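Local coordinates for DNA mismatch repair protein MutS (Thermus aquaticus, PDB 1EWQ) that takes part in DNA mismatch repair, binding mismatched DNA as a damage sensor and hydrolysing ATP weakly, at residues Ala165-Leu170 / Gly188-Glu193; Arg219-Leu224 / Gln239-Tyr244; Asp307-Phe312 / Gly606-Ala611; Arg323-Arg328 / Leu359-Ala364; Gly720-Tyr725 / Ala742-Leu747. All coordinates share one frame; numbering follows the deposited sequence.

Interaction 1 (Ala165-Leu170 / Gly188-Glu193)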
# COMPACT_ATOMS: atom_id res chain seq x y z
N ALA C 165 30.74 -6.21 -0.66
CA ALA C 165 30.45 -7.61 -0.93
C ALA C 165 29.44 -8.15 0.07
O ALA C 165 28.59 -8.97 -0.28
CB ALA C 165 31.73 -8.43 -0.89
N LEU C 166 29.53 -7.70 1.31
CA LEU C 166 28.58 -8.15 2.32
C LEU C 166 27.19 -7.76 1.85
O LEU C 166 26.32 -8.61 1.69
CB LEU C 166 28.85 -7.50 3.67
CG LEU C 166 27.68 -7.64 4.66
CD1 LEU C 166 27.52 -9.12 5.06
CD2 LEU C 166 27.93 -6.76 5.87
N TYR C 167 26.99 -6.46 1.62
CA TYR C 167 25.70 -5.98 1.17
C TYR C 167 25.19 -6.72 -0.06
O TYR C 167 24.01 -7.08 -0.10
CB TYR C 167 25.75 -4.47 0.90
CG TYR C 167 25.85 -3.63 2.16
CD1 TYR C 167 25.78 -4.21 3.43
CD2 TYR C 167 26.03 -2.25 2.09
CE1 TYR C 167 25.89 -3.44 4.60
CE2 TYR C 167 26.13 -1.47 3.24
CZ TYR C 167 26.06 -2.08 4.50
OH TYR C 167 26.19 -1.31 5.63
N ASP C 168 26.05 -6.97 -1.04
CA ASP C 168 25.60 -7.70 -2.22
C ASP C 168 25.17 -9.12 -1.90
O ASP C 168 24.18 -9.60 -2.44
CB ASP C 168 26.69 -7.76 -3.30
CG ASP C 168 26.82 -6.47 -4.07
OD1 ASP C 168 25.81 -5.74 -4.19
OD2 ASP C 168 27.92 -6.20 -4.58
N GLU C 169 25.91 -9.79 -1.02
CA GLU C 169 25.57 -11.15 -0.65
C GLU C 169 24.23 -11.16 0.04
O GLU C 169 23.42 -12.06 -0.15
CB GLU C 169 26.61 -11.77 0.29
CG GLU C 169 27.61 -12.68 -0.38
CD GLU C 169 26.97 -13.73 -1.27
OE1 GLU C 169 26.30 -14.65 -0.77
OE2 GLU C 169 27.15 -13.63 -2.49
N LEU C 170 24.01 -10.15 0.87
CA LEU C 170 22.76 -10.03 1.62
C LEU C 170 21.60 -9.79 0.65
O LEU C 170 20.57 -10.46 0.72
CB LEU C 170 22.87 -8.88 2.63
CG LEU C 170 21.80 -8.65 3.71
CD1 LEU C 170 20.47 -8.39 3.06
CD2 LEU C 170 21.71 -9.86 4.62
N GLY C 188 26.41 3.95 14.93
CA GLY C 188 25.34 4.76 14.37
C GLY C 188 25.38 5.05 12.88
O GLY C 188 24.34 5.07 12.22
N ALA C 189 26.57 5.29 12.34
CA ALA C 189 26.70 5.59 10.91
C ALA C 189 26.40 4.36 10.05
O ALA C 189 25.79 4.47 8.99
CB ALA C 189 28.10 6.11 10.62
N PHE C 190 26.84 3.19 10.51
CA PHE C 190 26.61 1.94 9.79
C PHE C 190 25.11 1.68 9.72
O PHE C 190 24.54 1.52 8.64
CB PHE C 190 27.29 0.78 10.52
CG PHE C 190 26.95 -0.58 9.96
CD1 PHE C 190 27.57 -1.04 8.80
CD2 PHE C 190 26.00 -1.38 10.58
CE1 PHE C 190 27.24 -2.29 8.26
CE2 PHE C 190 25.66 -2.63 10.05
CZ PHE C 190 26.28 -3.08 8.89
N LEU C 191 24.48 1.64 10.89
CA LEU C 191 23.05 1.37 11.01
C LEU C 191 22.20 2.19 10.05
O LEU C 191 21.33 1.64 9.38
CB LEU C 191 22.60 1.62 12.45
CG LEU C 191 21.15 1.28 12.78
CD1 LEU C 191 20.82 -0.15 12.35
CD2 LEU C 191 20.93 1.46 14.27
N ASP C 192 22.44 3.49 9.99
CA ASP C 192 21.69 4.35 9.08
C ASP C 192 21.89 3.91 7.64
O ASP C 192 20.93 3.81 6.88
CB ASP C 192 22.11 5.81 9.25
CG ASP C 192 21.51 6.44 10.49
OD1 ASP C 192 20.26 6.58 10.55
OD2 ASP C 192 22.27 6.79 11.42
N GLU C 193 23.14 3.66 7.26
CA GLU C 193 23.44 3.22 5.91
C GLU C 193 22.68 1.93 5.64
O GLU C 193 22.07 1.77 4.58
CB GLU C 193 24.94 2.95 5.73
CG GLU C 193 25.34 2.68 4.29
CD GLU C 193 26.78 2.22 4.14
OE1 GLU C 193 27.37 2.45 3.06
OE2 GLU C 193 27.32 1.61 5.09
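The side chain of Tyr167 reaches from helix 163-173 to meet Phe190 and Glu193, two side chains on neighbouring turns of helix 188-197. The first shell gathers at its phenol end. The hydroxyl donates a rather long hydrogen bond, Tyr167 OH to Glu193 OE2 at 3.2 Å, and it comes from above the carboxylate, 59° out of its plane. Glu193 CD lies at the edge of the tyrosine ring, 3.9 Å from Tyr167 CE2, with carboxylate and ring planes 78° apart. Phe190 closes in on the same oxygen: Tyr167 OH approaches Phe190 CE1 to 3.0 Å, while the two side chains run past each other in opposite directions. With its CG anti to the backbone N (chi1 172°), Phe190 brings its ring nearer to the tyrosine than its CB bond alone would suggest. Farther out, Lys163 forms a salt bridge with Glu193 OE2, so one oxygen serves a hydroxyl and an ammonium, which probably favours the charged carboxylate. A phenylalanine at Tyr167 would probably leave Glu193 without its hydrogen bond between the two helices and open a gap beside Phe190 CE1. Both helices belong to domain II, an RNase H-like connector domain; Leu166 and Leu170, on the same helix as Tyr167, pack on its central strands 134-139 and 143-149, while the tyrosine ties that helix to 188-197.

Interaction 2 (Arg219-Leu224 / Gln239-Tyr244)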
# COMPACT_ATOMS: atom_id res chain seq x y z
N ARG C 219 29.97 -16.06 15.27
CA ARG C 219 29.09 -15.15 15.98
C ARG C 219 27.73 -15.03 15.28
O ARG C 219 26.69 -15.13 15.92
CB ARG C 219 29.74 -13.78 16.13
CG ARG C 219 31.07 -13.84 16.87
CD ARG C 219 31.68 -12.46 17.01
NE ARG C 219 30.86 -11.61 17.85
CZ ARG C 219 30.55 -10.35 17.56
NH1 ARG C 219 31.00 -9.80 16.44
NH2 ARG C 219 29.78 -9.65 18.38
N ALA C 220 27.76 -14.83 13.96
CA ALA C 220 26.52 -14.70 13.20
C ALA C 220 25.70 -15.98 13.35
O ALA C 220 24.49 -15.93 13.59
CB ALA C 220 26.83 -14.45 11.73
N ARG C 221 26.37 -17.12 13.23
CA ARG C 221 25.72 -18.42 13.35
C ARG C 221 25.11 -18.55 14.75
O ARG C 221 23.97 -19.01 14.91
CB ARG C 221 26.76 -19.51 13.09
CG ARG C 221 26.23 -20.93 12.96
CD ARG C 221 27.27 -21.82 12.27
NE ARG C 221 28.48 -21.92 13.07
CZ ARG C 221 29.70 -22.10 12.58
NH1 ARG C 221 29.89 -22.21 11.27
NH2 ARG C 221 30.74 -22.17 13.40
N GLY C 222 25.86 -18.12 15.76
CA GLY C 222 25.37 -18.18 17.12
C GLY C 222 24.09 -17.38 17.24
O GLY C 222 23.12 -17.81 17.88
N ALA C 223 24.09 -16.21 16.62
CA ALA C 223 22.93 -15.34 16.64
C ALA C 223 21.71 -16.03 16.03
O ALA C 223 20.62 -16.00 16.60
CB ALA C 223 23.23 -14.04 15.90
N LEU C 224 21.91 -16.65 14.86
CA LEU C 224 20.81 -17.33 14.18
C LEU C 224 20.21 -18.43 15.05
O LEU C 224 18.99 -18.52 15.20
CB LEU C 224 21.28 -17.92 12.85
CG LEU C 224 21.65 -16.95 11.72
CD1 LEU C 224 22.25 -17.73 10.56
CD2 LEU C 224 20.40 -16.18 11.25
N GLN C 239 20.02 -28.53 8.58
CA GLN C 239 20.80 -29.25 7.59
C GLN C 239 22.25 -28.93 7.94
O GLN C 239 22.53 -27.95 8.63
CB GLN C 239 20.47 -28.74 6.19
CG GLN C 239 19.20 -29.32 5.59
CD GLN C 239 19.26 -30.84 5.48
OE1 GLN C 239 18.81 -31.56 6.39
NE2 GLN C 239 19.83 -31.33 4.38
N PRO C 240 23.20 -29.75 7.49
CA PRO C 240 24.61 -29.46 7.80
C PRO C 240 24.95 -28.03 7.39
O PRO C 240 24.61 -27.59 6.30
CB PRO C 240 25.36 -30.50 6.99
CG PRO C 240 24.39 -31.68 6.99
CD PRO C 240 23.07 -31.02 6.74
N PHE C 241 25.61 -27.29 8.27
CA PHE C 241 25.97 -25.92 7.96
C PHE C 241 26.93 -25.84 6.78
O PHE C 241 27.88 -26.62 6.69
CB PHE C 241 26.64 -25.22 9.14
CG PHE C 241 27.01 -23.79 8.87
CD1 PHE C 241 26.07 -22.77 9.00
CD2 PHE C 241 28.29 -23.46 8.45
CE1 PHE C 241 26.41 -21.44 8.73
CE2 PHE C 241 28.64 -22.13 8.17
CZ PHE C 241 27.69 -21.12 8.31
N ARG C 242 26.69 -24.89 5.88
CA ARG C 242 27.55 -24.71 4.73
C ARG C 242 28.32 -23.40 4.76
O ARG C 242 27.74 -22.31 4.70
CB ARG C 242 26.75 -24.77 3.44
CG ARG C 242 26.31 -26.17 3.05
CD ARG C 242 26.30 -26.28 1.54
NE ARG C 242 25.38 -25.32 0.95
CZ ARG C 242 25.68 -24.49 -0.05
NH1 ARG C 242 26.90 -24.50 -0.58
NH2 ARG C 242 24.76 -23.66 -0.52
N PHE C 243 29.63 -23.52 4.86
CA PHE C 243 30.52 -22.37 4.84
C PHE C 243 30.90 -22.32 3.37
O PHE C 243 31.80 -23.05 2.93
CB PHE C 243 31.74 -22.65 5.72
CG PHE C 243 32.73 -21.53 5.78
CD1 PHE C 243 33.98 -21.72 6.37
CD2 PHE C 243 32.44 -20.28 5.24
CE1 PHE C 243 34.91 -20.70 6.42
CE2 PHE C 243 33.36 -19.25 5.28
CZ PHE C 243 34.60 -19.46 5.87
N TYR C 244 30.21 -21.49 2.59
CA TYR C 244 30.48 -21.41 1.15
C TYR C 244 31.38 -20.26 0.72
O TYR C 244 31.82 -19.45 1.54
CB TYR C 244 29.14 -21.36 0.38
CG TYR C 244 28.34 -20.10 0.58
CD1 TYR C 244 28.43 -19.05 -0.34
CD2 TYR C 244 27.49 -19.94 1.68
CE1 TYR C 244 27.70 -17.87 -0.17
CE2 TYR C 244 26.76 -18.76 1.87
CZ TYR C 244 26.88 -17.74 0.93
OH TYR C 244 26.16 -16.58 1.08
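Arg221 meets the ring of Phe241 from above, its guanidinium standing nearly upright on one face, with the two planes 84° apart. An edge of the cation is therefore turned to the aromatic surface: Arg221 NH1 comes to 3.3 Å from Phe241 CE2, above the ring but offset toward its rim. The aliphatic part of the arginine shares that face. Arg221 CD lies 3.7 Å from the centroid of the Phe241 ring, a CH-pi contact. It accompanies a cation-pi interaction over the same face, in which Arg221 CZ is 4.6 Å from the Phe241 centroid and 14° off the ring normal. The chain bends at chi3 (63°), which lets CD and NH1 touch the ring together. Phe241 in turn meets Phe155 of strand 154-160 edge-to-face. An alanine at Phe241 would take away the whole aromatic face, and Arg221 NH1 and CD would probably be left over a gap beside Phe155. The contact joins helix 215-232 to the chain around strand 242-243, which runs parallel to 154-160 at one border of the domain II sheet. Elsewhere the guanidinium is held by Glu210, in a salt bridge to NE, and by the carbonyl O of Glu212, bonded to NH2. These bonds fix how the group is turned, and the pi face probably offers the buried cation a further, weaker attraction at NH1.

Interaction 3 (Asp307-Phe312 / Gly606-Ala611)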
# COMPACT_ATOMS: atom_id res chain seq x y z
N ASP C 307 22.26 -31.11 -20.35
CA ASP C 307 21.92 -32.43 -20.88
C ASP C 307 20.55 -32.83 -20.37
O ASP C 307 19.70 -33.26 -21.15
CB ASP C 307 22.95 -33.49 -20.50
CG ASP C 307 24.25 -33.32 -21.26
OD1 ASP C 307 24.19 -32.84 -22.42
OD2 ASP C 307 25.32 -33.65 -20.72
N ARG C 308 20.31 -32.67 -19.07
CA ARG C 308 19.01 -33.02 -18.51
C ARG C 308 17.88 -32.17 -19.09
O ARG C 308 16.77 -32.67 -19.32
CB ARG C 308 19.04 -32.90 -16.98
CG ARG C 308 19.90 -33.97 -16.32
CD ARG C 308 19.53 -34.15 -14.85
NE ARG C 308 18.93 -35.47 -14.61
CZ ARG C 308 17.80 -35.88 -15.19
NH1 ARG C 308 17.15 -35.09 -16.02
NH2 ARG C 308 17.35 -37.12 -14.97
N VAL C 309 18.14 -30.89 -19.33
CA VAL C 309 17.13 -30.00 -19.90
C VAL C 309 16.81 -30.49 -21.31
O VAL C 309 15.65 -30.73 -21.65
CB VAL C 309 17.66 -28.55 -20.01
CG1 VAL C 309 16.62 -27.66 -20.68
CG2 VAL C 309 18.01 -28.02 -18.63
N GLU C 310 17.85 -30.64 -22.11
CA GLU C 310 17.71 -31.09 -23.49
C GLU C 310 16.93 -32.40 -23.54
O GLU C 310 16.13 -32.61 -24.44
CB GLU C 310 19.08 -31.29 -24.12
CG GLU C 310 19.04 -31.68 -25.59
CD GLU C 310 20.37 -31.48 -26.28
OE1 GLU C 310 21.33 -32.22 -25.98
OE2 GLU C 310 20.48 -30.56 -27.11
N GLY C 311 17.18 -33.26 -22.56
CA GLY C 311 16.50 -34.53 -22.50
C GLY C 311 15.00 -34.37 -22.35
O GLY C 311 14.23 -35.12 -22.95
N PHE C 312 14.57 -33.39 -21.56
CA PHE C 312 13.14 -33.17 -21.38
C PHE C 312 12.57 -32.38 -22.56
O PHE C 312 11.37 -32.38 -22.78
CB PHE C 312 12.85 -32.43 -20.07
CG PHE C 312 12.76 -33.33 -18.87
CD1 PHE C 312 13.63 -33.17 -17.79
CD2 PHE C 312 11.79 -34.32 -18.80
CE1 PHE C 312 13.53 -33.98 -16.67
CE2 PHE C 312 11.68 -35.14 -17.68
CZ PHE C 312 12.55 -34.97 -16.60
N GLY C 606 22.30 -23.00 -16.58
CA GLY C 606 22.03 -24.29 -17.20
C GLY C 606 20.73 -24.31 -17.96
O GLY C 606 20.16 -25.37 -18.20
N SER C 607 20.26 -23.13 -18.34
CA SER C 607 19.02 -22.99 -19.08
C SER C 607 19.31 -22.71 -20.55
O SER C 607 20.38 -22.20 -20.89
CB SER C 607 18.22 -21.82 -18.51
OG SER C 607 17.16 -21.43 -19.36
N PHE C 608 18.37 -23.06 -21.41
CA PHE C 608 18.51 -22.77 -22.84
C PHE C 608 18.34 -21.24 -22.88
O PHE C 608 17.86 -20.65 -21.91
CB PHE C 608 17.40 -23.45 -23.64
CG PHE C 608 17.69 -24.88 -24.01
CD1 PHE C 608 18.43 -25.70 -23.17
CD2 PHE C 608 17.20 -25.41 -25.21
CE1 PHE C 608 18.68 -27.03 -23.51
CE2 PHE C 608 17.44 -26.74 -25.56
CZ PHE C 608 18.18 -27.56 -24.71
N VAL C 609 18.69 -20.60 -23.99
CA VAL C 609 18.59 -19.14 -24.06
C VAL C 609 17.80 -18.66 -25.28
O VAL C 609 17.62 -19.40 -26.25
CB VAL C 609 20.00 -18.51 -24.07
CG1 VAL C 609 20.80 -18.98 -22.84
CG2 VAL C 609 20.73 -18.92 -25.36
N PRO C 610 17.32 -17.40 -25.24
CA PRO C 610 16.55 -16.82 -26.35
C PRO C 610 17.41 -16.35 -27.52
O PRO C 610 17.80 -15.19 -27.58
CB PRO C 610 15.81 -15.65 -25.67
CG PRO C 610 16.81 -15.21 -24.63
CD PRO C 610 17.27 -16.53 -24.05
N ALA C 611 17.69 -17.26 -28.44
CA ALA C 611 18.49 -16.94 -29.62
C ALA C 611 18.42 -18.08 -30.63
O ALA C 611 17.86 -19.13 -30.34
CB ALA C 611 19.95 -16.70 -29.21
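Val309 and Glu310, on helix 299-314, face the chain from Gly606 to Phe608 as it leaves helix 589-603; the backbones come nearest at Val309 CA and Ser607 CA, 7.3 Å apart. The two branches of Val309 divide the work. CG1, anti to the backbone N (chi1 177°), packs against the aromatic ring, with Val309 CG1 3.6 Å from Phe608 CE1, whereas Val309 CG2 lies 3.4 Å from the carbonyl O of Gly606. Gly606 itself is the C-prime residue of a Schellman motif: it has a positive phi of 92° and ends helix 589-603, with Ser607 N bonded to Leu602 O and Gly606 N to Ala603 O. The turn redirects the chain and brings Phe608 beside the other helix, so domain V, the ATPase, meets domain III here. The side chains of Phe608 and Val309 lie alongside, pointing opposite ways. Farther along the ring, Phe608 CZ is 3.8 Å from Glu310 CA, and Glu310 CB sits at the ring edge, in its plane; the carboxylate of Glu310 is engaged in a salt bridge with Arg314. Ser607 OG gives a hydrogen bond to Phe608 O at 2.8 Å, in the carbonyl plane and on a lone pair. Around the same ring lie Leu306, Val313 and Tyr542.

Interaction 4 (Arg323-Arg328 / Leu359-Ala364)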
# COMPACT_ATOMS: atom_id res chain seq x y z
N ARG C 323 5.48 -33.42 -15.24
CA ARG C 323 4.90 -32.15 -14.81
C ARG C 323 3.45 -32.32 -14.33
O ARG C 323 3.02 -31.66 -13.38
CB ARG C 323 4.98 -31.12 -15.96
CG ARG C 323 6.41 -30.61 -16.24
CD ARG C 323 6.52 -29.75 -17.50
NE ARG C 323 5.65 -28.58 -17.47
CZ ARG C 323 5.78 -27.56 -16.62
NH1 ARG C 323 6.77 -27.55 -15.73
NH2 ARG C 323 4.92 -26.55 -16.65
N ARG C 324 2.71 -33.22 -14.97
CA ARG C 324 1.33 -33.50 -14.59
C ARG C 324 1.34 -34.06 -13.18
O ARG C 324 0.58 -33.62 -12.31
CB ARG C 324 0.72 -34.55 -15.54
CG ARG C 324 -0.61 -34.16 -16.16
CD ARG C 324 -1.34 -35.40 -16.71
NE ARG C 324 -0.50 -36.17 -17.63
CZ ARG C 324 -0.08 -35.73 -18.81
NH1 ARG C 324 -0.41 -34.52 -19.24
NH2 ARG C 324 0.72 -36.50 -19.55
N LEU C 325 2.21 -35.04 -12.95
CA LEU C 325 2.30 -35.68 -11.64
C LEU C 325 2.81 -34.74 -10.55
O LEU C 325 2.26 -34.72 -9.45
CB LEU C 325 3.18 -36.94 -11.72
CG LEU C 325 2.53 -38.10 -12.50
CD1 LEU C 325 3.55 -39.17 -12.84
CD2 LEU C 325 1.37 -38.68 -11.68
N LEU C 326 3.84 -33.95 -10.87
CA LEU C 326 4.41 -33.01 -9.91
C LEU C 326 3.39 -31.98 -9.44
O LEU C 326 3.42 -31.54 -8.29
CB LEU C 326 5.60 -32.28 -10.51
CG LEU C 326 6.85 -33.11 -10.77
CD1 LEU C 326 7.93 -32.23 -11.40
CD2 LEU C 326 7.34 -33.72 -9.45
N TYR C 327 2.48 -31.60 -10.33
CA TYR C 327 1.45 -30.63 -10.02
C TYR C 327 0.75 -30.94 -8.70
O TYR C 327 0.36 -30.03 -7.97
CB TYR C 327 0.41 -30.60 -11.14
CG TYR C 327 -0.68 -29.57 -10.98
CD1 TYR C 327 -0.49 -28.25 -11.41
CD2 TYR C 327 -1.89 -29.90 -10.38
CE1 TYR C 327 -1.49 -27.29 -11.24
CE2 TYR C 327 -2.89 -28.95 -10.21
CZ TYR C 327 -2.68 -27.65 -10.65
OH TYR C 327 -3.69 -26.73 -10.48
N ARG C 328 0.60 -32.22 -8.38
CA ARG C 328 -0.07 -32.60 -7.15
C ARG C 328 0.89 -32.88 -6.00
O ARG C 328 0.46 -33.33 -4.94
CB ARG C 328 -0.95 -33.84 -7.37
CG ARG C 328 -2.18 -33.61 -8.26
CD ARG C 328 -2.92 -34.92 -8.53
NE ARG C 328 -3.59 -35.47 -7.34
CZ ARG C 328 -4.82 -35.15 -6.95
NH1 ARG C 328 -5.55 -34.28 -7.65
NH2 ARG C 328 -5.34 -35.70 -5.85
N LEU C 359 4.47 -40.62 -5.83
CA LEU C 359 5.84 -41.09 -5.89
C LEU C 359 6.05 -42.32 -6.77
O LEU C 359 6.90 -42.31 -7.65
CB LEU C 359 6.36 -41.35 -4.47
CG LEU C 359 7.86 -41.18 -4.28
CD1 LEU C 359 8.28 -39.79 -4.78
CD2 LEU C 359 8.21 -41.37 -2.81
N PRO C 360 5.29 -43.40 -6.53
CA PRO C 360 5.45 -44.61 -7.35
C PRO C 360 5.15 -44.40 -8.83
O PRO C 360 5.73 -45.07 -9.69
CB PRO C 360 4.50 -45.60 -6.69
CG PRO C 360 3.48 -44.73 -6.03
CD PRO C 360 4.31 -43.62 -5.46
N GLU C 361 4.26 -43.46 -9.14
CA GLU C 361 3.92 -43.17 -10.53
C GLU C 361 5.09 -42.45 -11.21
O GLU C 361 5.42 -42.73 -12.37
CB GLU C 361 2.66 -42.31 -10.60
CG GLU C 361 1.44 -42.93 -9.94
CD GLU C 361 0.20 -42.06 -10.07
OE1 GLU C 361 -0.30 -41.87 -11.20
OE2 GLU C 361 -0.28 -41.55 -9.03
N LEU C 362 5.72 -41.52 -10.49
CA LEU C 362 6.87 -40.80 -11.03
C LEU C 362 8.01 -41.79 -11.20
O LEU C 362 8.70 -41.79 -12.22
CB LEU C 362 7.31 -39.70 -10.06
CG LEU C 362 6.51 -38.41 -10.01
CD1 LEU C 362 6.94 -37.60 -8.80
CD2 LEU C 362 6.72 -37.62 -11.29
N ARG C 363 8.20 -42.64 -10.20
CA ARG C 363 9.26 -43.63 -10.24
C ARG C 363 9.09 -44.49 -11.49
O ARG C 363 10.06 -44.87 -12.13
CB ARG C 363 9.24 -44.51 -8.99
CG ARG C 363 10.49 -45.35 -8.84
CD ARG C 363 10.70 -45.84 -7.41
NE ARG C 363 12.13 -46.04 -7.15
CZ ARG C 363 12.64 -46.62 -6.06
NH1 ARG C 363 11.84 -47.08 -5.11
NH2 ARG C 363 13.95 -46.72 -5.93
N ALA C 364 7.84 -44.78 -11.84
CA ALA C 364 7.55 -45.59 -13.02
C ALA C 364 7.95 -44.87 -14.31
O ALA C 364 8.38 -45.51 -15.27
CB ALA C 364 6.07 -45.94 -13.06
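Leu325 and Leu362 form the apolar heart of this helix-helix contact, where the backbones approach most closely, with 6.9 Å between Leu325 CA and Leu362 CA. Leu362 turns a different methyl to each of two leucines. Its CD2 presses against the base of one side chain, Leu362 CD2 lying 3.6 Å from Leu325 CB, and the two residues run alongside in opposite directions. Its CD1 meets the tip of the other, with 4.0 Å between Leu362 CD1 and Leu326 CD2, and these two side chains cross at about a right angle. Neither Leu326 nor Leu362 has a CB bond directed at the partner helix; in Leu362 the CG lies anti to the carbonyl carbon (chi1 -78°), which helps bring the branch across. A second kind of contact sets carbon against a polar group. Glu361, its chain extended beyond CG, passes across Leu325 at a slant: Glu361 CB is 4.0 Å from Leu325 CD1, and Glu361 OE1 is 3.6 Å from Leu325 CD2. The carboxylate meets only methyl carbon here, a van der Waals touch, and the glutamate stays on the exposed border. Within domain III, helices 316-326 and 346-366 lie against helix 514-540, whose Leu524 packs on Leu362 and Asp528 on Leu326; Ile358 and Leu365 on helix 346-366 extend the apolar cover of Leu325, while Arg323 pairs with Glu535 of helix 514-540.

Interaction 5 (Gly720-Tyr725 / Ala742-Leu747)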
# COMPACT_ATOMS: atom_id res chain seq x y z
N GLY C 720 6.63 9.73 -41.67
CA GLY C 720 6.05 10.10 -40.39
C GLY C 720 6.80 11.24 -39.73
O GLY C 720 6.19 12.12 -39.10
N GLY C 721 8.12 11.23 -39.87
CA GLY C 721 8.95 12.26 -39.28
C GLY C 721 10.29 11.68 -38.85
O GLY C 721 11.35 12.17 -39.23
N LEU C 722 10.21 10.62 -38.04
CA LEU C 722 11.38 9.92 -37.53
C LEU C 722 10.99 8.51 -37.09
O LEU C 722 10.12 8.34 -36.23
CB LEU C 722 11.98 10.67 -36.34
CG LEU C 722 13.40 11.24 -36.50
CD1 LEU C 722 13.91 11.69 -35.15
CD2 LEU C 722 14.32 10.18 -37.09
N VAL C 723 11.62 7.50 -37.66
CA VAL C 723 11.31 6.13 -37.31
C VAL C 723 12.56 5.43 -36.76
O VAL C 723 13.56 5.29 -37.45
CB VAL C 723 10.79 5.35 -38.54
CG1 VAL C 723 10.45 3.92 -38.16
CG2 VAL C 723 9.55 6.06 -39.11
N PHE C 724 12.49 4.99 -35.50
CA PHE C 724 13.62 4.31 -34.86
C PHE C 724 13.70 2.82 -35.20
O PHE C 724 12.74 2.08 -35.00
CB PHE C 724 13.56 4.49 -33.34
CG PHE C 724 13.61 5.92 -32.90
CD1 PHE C 724 12.44 6.65 -32.72
CD2 PHE C 724 14.83 6.56 -32.72
CE1 PHE C 724 12.49 8.00 -32.38
CE2 PHE C 724 14.89 7.91 -32.38
CZ PHE C 724 13.72 8.63 -32.21
N TYR C 725 14.85 2.41 -35.70
CA TYR C 725 15.08 1.01 -36.05
C TYR C 725 15.91 0.32 -34.97
O TYR C 725 17.01 0.76 -34.62
CB TYR C 725 15.80 0.91 -37.41
CG TYR C 725 14.91 1.23 -38.59
CD1 TYR C 725 14.66 2.56 -38.96
CD2 TYR C 725 14.26 0.21 -39.28
CE1 TYR C 725 13.78 2.85 -40.00
CE2 TYR C 725 13.38 0.49 -40.32
CZ TYR C 725 13.13 1.81 -40.67
OH TYR C 725 12.22 2.08 -41.67
N ALA C 742 14.65 16.40 -31.51
CA ALA C 742 14.15 17.65 -30.96
C ALA C 742 13.00 18.13 -31.84
O ALA C 742 11.93 18.50 -31.35
CB ALA C 742 15.26 18.71 -30.92
N ALA C 743 13.23 18.14 -33.16
CA ALA C 743 12.18 18.58 -34.08
C ALA C 743 10.97 17.67 -33.90
O ALA C 743 9.83 18.14 -33.96
CB ALA C 743 12.68 18.52 -35.52
N MSE C 744 11.20 16.38 -33.68
CA MSE C 744 10.10 15.45 -33.48
C MSE C 744 9.35 15.76 -32.19
O MSE C 744 8.13 15.56 -32.09
CB MSE C 744 10.60 14.01 -33.45
CG MSE C 744 9.52 12.99 -33.14
SE MSE C 744 10.15 11.14 -33.26
CE MSE C 744 8.94 10.56 -34.64
N ALA C 745 10.08 16.25 -31.19
CA ALA C 745 9.50 16.59 -29.90
C ALA C 745 8.67 17.88 -29.96
O ALA C 745 8.04 18.27 -28.98
CB ALA C 745 10.61 16.74 -28.85
N GLY C 746 8.67 18.53 -31.11
CA GLY C 746 7.89 19.75 -31.25
C GLY C 746 8.64 21.07 -31.18
O GLY C 746 8.01 22.12 -31.16
N LEU C 747 9.97 21.05 -31.13
CA LEU C 747 10.73 22.30 -31.11
C LEU C 747 10.30 23.08 -32.35
O LEU C 747 10.17 22.52 -33.43
CB LEU C 747 12.24 22.05 -31.19
CG LEU C 747 13.14 22.23 -29.96
CD1 LEU C 747 14.58 22.28 -30.42
CD2 LEU C 747 12.81 23.50 -29.21
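Met744, modelled as selenomethionine, lays its end against Leu722, and there the packing is close, with Leu722 CB 3.6 Å from Met744 SE. The methyl lies nearer still, Met744 CE standing about 3.5 Å from Leu722 CB and 3.0 Å from Leu722 O, separations short enough to leave its exact position doubtful. The chain runs straight out from the helix, CG anti to the backbone N (chi1 175°), and bends only at chi3 (-120°), which turns the methyl to the backbone of Leu722. The fold here belongs to the ATPase domain V: strand 723-730, outermost in its sheet and antiparallel to 708-716, receives the end of helix 738-744, which closes in a Schellman motif with Gly746 at positive phi. Against Phe724 the fit is looser. Met744 SE lies 4.0 Å from Phe724 CE1 and 5.3 Å from the ring centroid, a Met-aromatic contact that approaches obliquely, while the ring itself touches Pro584 and Met586 of the predicted ATP-binding loop. Solvent reaches the remaining side: Met744 is largely exposed, as are Gly720 and Gly721 ahead of the strand. Past the helix end, the carbonyl O of Gly746 accepts a hydrogen bond from Lys651 NZ of the second subunit, and Ala742 and Ala745 pack on Met643 of that subunit.

Interactions 1 and 3 are buried, whereas 2, 4 and 5 are partly buried. Interactions 1 and 2 both belong to the RNase H-like sheet and its helices, and they touch through a probable hydrogen bond between Glu169 OE1 and Tyr244 OH; each relies on an aromatic ring meeting a polar group, a phenol with a carboxylate in the first, a phenyl face with a guanidinium in the second. Interaction 3 is mostly apolar, and it alone of the five joins residues of domain III to domain V. Interaction 4, leucine-rich, stays within domain III; its helix 316-326 follows helix 299-314 of interaction 3 in the chain. Interaction 5 is the most peripheral of the five and adjoins the second subunit.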